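Local structure of deoxyhypusine synthase, putative (Entamoeba histolytica, 7L9R) at residues S190-M195 against P220-G225. The protein probably acts as a deoxyhypusine synthase, an NAD-dependent transferase that makes the deoxyhypusine residue of the translation factor eIF5A. Residues are numbered along the deposited sequence; the frame is centred on the assembly and turned at random.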
loop_
_atom_site.group_PDB
_atom_site.type_symbol
_atom_site.label_atom_id
_atom_site.label_comp_id
_atom_site.label_asym_id
_atom_site.label_seq_id
_atom_site.Cartn_x
_atom_site.Cartn_y
_atom_site.Cartn_z
ATOM N N SER B 190 29.325 14.801 -2.103
ATOM C CA SER B 190 29.727 14.551 -3.484
ATOM C C SER B 190 31.245 14.576 -3.628
ATOM O O SER B 190 31.813 13.795 -4.402
ATOM C CB SER B 190 29.092 15.577 -4.423
ATOM O OG SER B 190 29.778 16.817 -4.355
ATOM N N GLN B 191 31.921 15.458 -2.880
ATOM C CA GLN B 191 33.380 15.482 -2.912
ATOM C C GLN B 191 33.974 14.208 -2.320
ATOM O O GLN B 191 34.920 13.644 -2.879
ATOM C CB GLN B 191 33.917 16.695 -2.156
ATOM C CG GLN B 191 33.557 18.034 -2.753
ATOM C CD GLN B 191 33.953 19.180 -1.835
ATOM O OE1 GLN B 191 34.509 18.962 -0.751
ATOM N NE2 GLN B 191 33.671 20.408 -2.264
ATOM N N LEU B 192 33.439 13.752 -1.184
ATOM C CA LEU B 192 33.914 12.512 -0.578
ATOM C C LEU B 192 33.704 11.330 -1.511
ATOM O O LEU B 192 34.535 10.414 -1.565
ATOM C CB LEU B 192 33.194 12.272 0.753
ATOM C CG LEU B 192 33.519 13.259 1.882
ATOM C CD1 LEU B 192 32.690 12.951 3.115
ATOM C CD2 LEU B 192 35.005 13.225 2.216
ATOM N N ILE B 193 32.589 11.326 -2.241
ATOM C CA ILE B 193 32.286 10.205 -3.119
ATOM C C ILE B 193 33.213 10.213 -4.328
ATOM O O ILE B 193 33.612 9.155 -4.826
ATOM C CB ILE B 193 30.799 10.229 -3.508
ATOM C CG1 ILE B 193 29.951 9.975 -2.255
ATOM C CG2 ILE B 193 30.507 9.173 -4.589
ATOM C CD1 ILE B 193 28.468 10.216 -2.430
ATOM N N THR B 194 33.573 11.401 -4.818
ATOM C CA THR B 194 34.585 11.498 -5.866
ATOM C C THR B 194 35.912 10.914 -5.389
ATOM O O THR B 194 36.519 10.076 -6.069
ATOM C CB THR B 194 34.756 12.960 -6.288
ATOM O OG1 THR B 194 33.533 13.435 -6.865
ATOM C CG2 THR B 194 35.880 13.106 -7.304
ATOM N N MET B 195 36.362 11.332 -4.202
ATOM C CA MET B 195 37.622 10.838 -3.653
ATOM C C MET B 195 37.593 9.327 -3.452
ATOM O O MET B 195 38.590 8.641 -3.712
ATOM C CB MET B 195 37.929 11.550 -2.335
ATOM C CG MET B 195 38.357 13.003 -2.497
ATOM S SD MET B 195 38.327 13.907 -0.925
ATOM C CE MET B 195 38.387 15.589 -1.540
ATOM N N PRO B 220 22.909 13.334 0.345
ATOM C CA PRO B 220 22.858 14.102 1.600
ATOM C C PRO B 220 22.866 13.235 2.847
ATOM O O PRO B 220 23.370 13.668 3.888
ATOM C CB PRO B 220 21.541 14.883 1.474
ATOM C CG PRO B 220 21.270 14.943 0.017
ATOM C CD PRO B 220 21.785 13.656 -0.551
ATOM N N ALA B 221 22.349 12.012 2.776
ATOM C CA ALA B 221 22.304 11.133 3.935
ATOM C C ALA B 221 23.501 10.182 4.010
ATOM O O ALA B 221 23.397 9.129 4.651
ATOM C CB ALA B 221 20.990 10.348 3.942
ATOM N N LEU B 222 24.630 10.535 3.378
ATOM C CA LEU B 222 25.819 9.678 3.395
ATOM C C LEU B 222 26.207 9.265 4.813
ATOM O O LEU B 222 26.546 8.100 5.055
ATOM C CB LEU B 222 26.995 10.392 2.715
ATOM C CG LEU B 222 28.362 9.686 2.686
ATOM C CD1 LEU B 222 28.310 8.388 1.877
ATOM C CD2 LEU B 222 29.466 10.597 2.141
ATOM N N THR B 223 26.157 10.197 5.766
ATOM C CA THR B 223 26.569 9.885 7.131
ATOM C C THR B 223 25.513 9.115 7.917
ATOM O O THR B 223 25.753 8.788 9.083
ATOM C CB THR B 223 26.952 11.168 7.893
ATOM O OG1 THR B 223 25.864 12.100 7.869
ATOM C CG2 THR B 223 28.194 11.815 7.287
ATOM N N ASP B 224 24.356 8.827 7.329
ATOM C CA ASP B 224 23.338 8.015 7.986
ATOM C C ASP B 224 23.502 6.529 7.690
ATOM O O ASP B 224 22.759 5.715 8.241
ATOM C CB ASP B 224 21.933 8.480 7.568
ATOM C CG ASP B 224 20.821 7.808 8.370
ATOM O OD1 ASP B 224 20.757 8.008 9.604
ATOM O OD2 ASP B 224 20.004 7.083 7.763
ATOM N N GLY B 225 24.458 6.154 6.838
ATOM C CA GLY B 225 24.705 4.776 6.504
ATOM C C GLY B 225 25.978 4.241 7.127
ATOM O O GLY B 225 26.509 4.788 8.105
#
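Ser190 OG, three residues before Ile193, whose side chain meets Leu222, is hydrogen-bonded to Asp249 OD1, which ties the first turn of helix 189-200 to helix 247-258, and weakly to Thr188 OG1 just before the helix. The fold is Rossmann-like, with a parallel six-stranded sheet in which 216-218 is an edge strand within this chain. Helix 189-200 precedes strand 216-218, and the turn 220-225 leads from this strand into helix 226-237, with Gly225 at the N-cap position. The contact between helix and turn is small, burying 114 Å² in all, and apolar. Leu222 supplies about half of it from the turn, whereas the helix contributes neighbouring Leu192 and Ile193 in nearly equal shares. The backbones stay well apart, Ile193 CA lying 9.2 Å from Leu222 CA, and the side chains span the interval. The CB of Leu222 points toward the helix, and a chi1 of 177°, which sets CG opposite the backbone N, carries methyl CD2 to both residues. Leu192, whose CG is instead anti to its own carbonyl carbon (chi1 -68°), brings CD1 to 4.1 Å from Leu222 CD2, the two leucine side chains crossing at a slant. All three side chains are buried: Leu192 also packs on Ile177 of helix 160-179, and Ile193 on Ile217 and Cys219. Beside Leu222, Thr223 packs on Leu246 of the second subunit, placing the turn close to an interface. Within the turn, Asp224 N donates to Ala221 O at 2.9 Å. Ile193 makes the looser apposition, its CG1 standing 4.5 Å from Leu222 CD2.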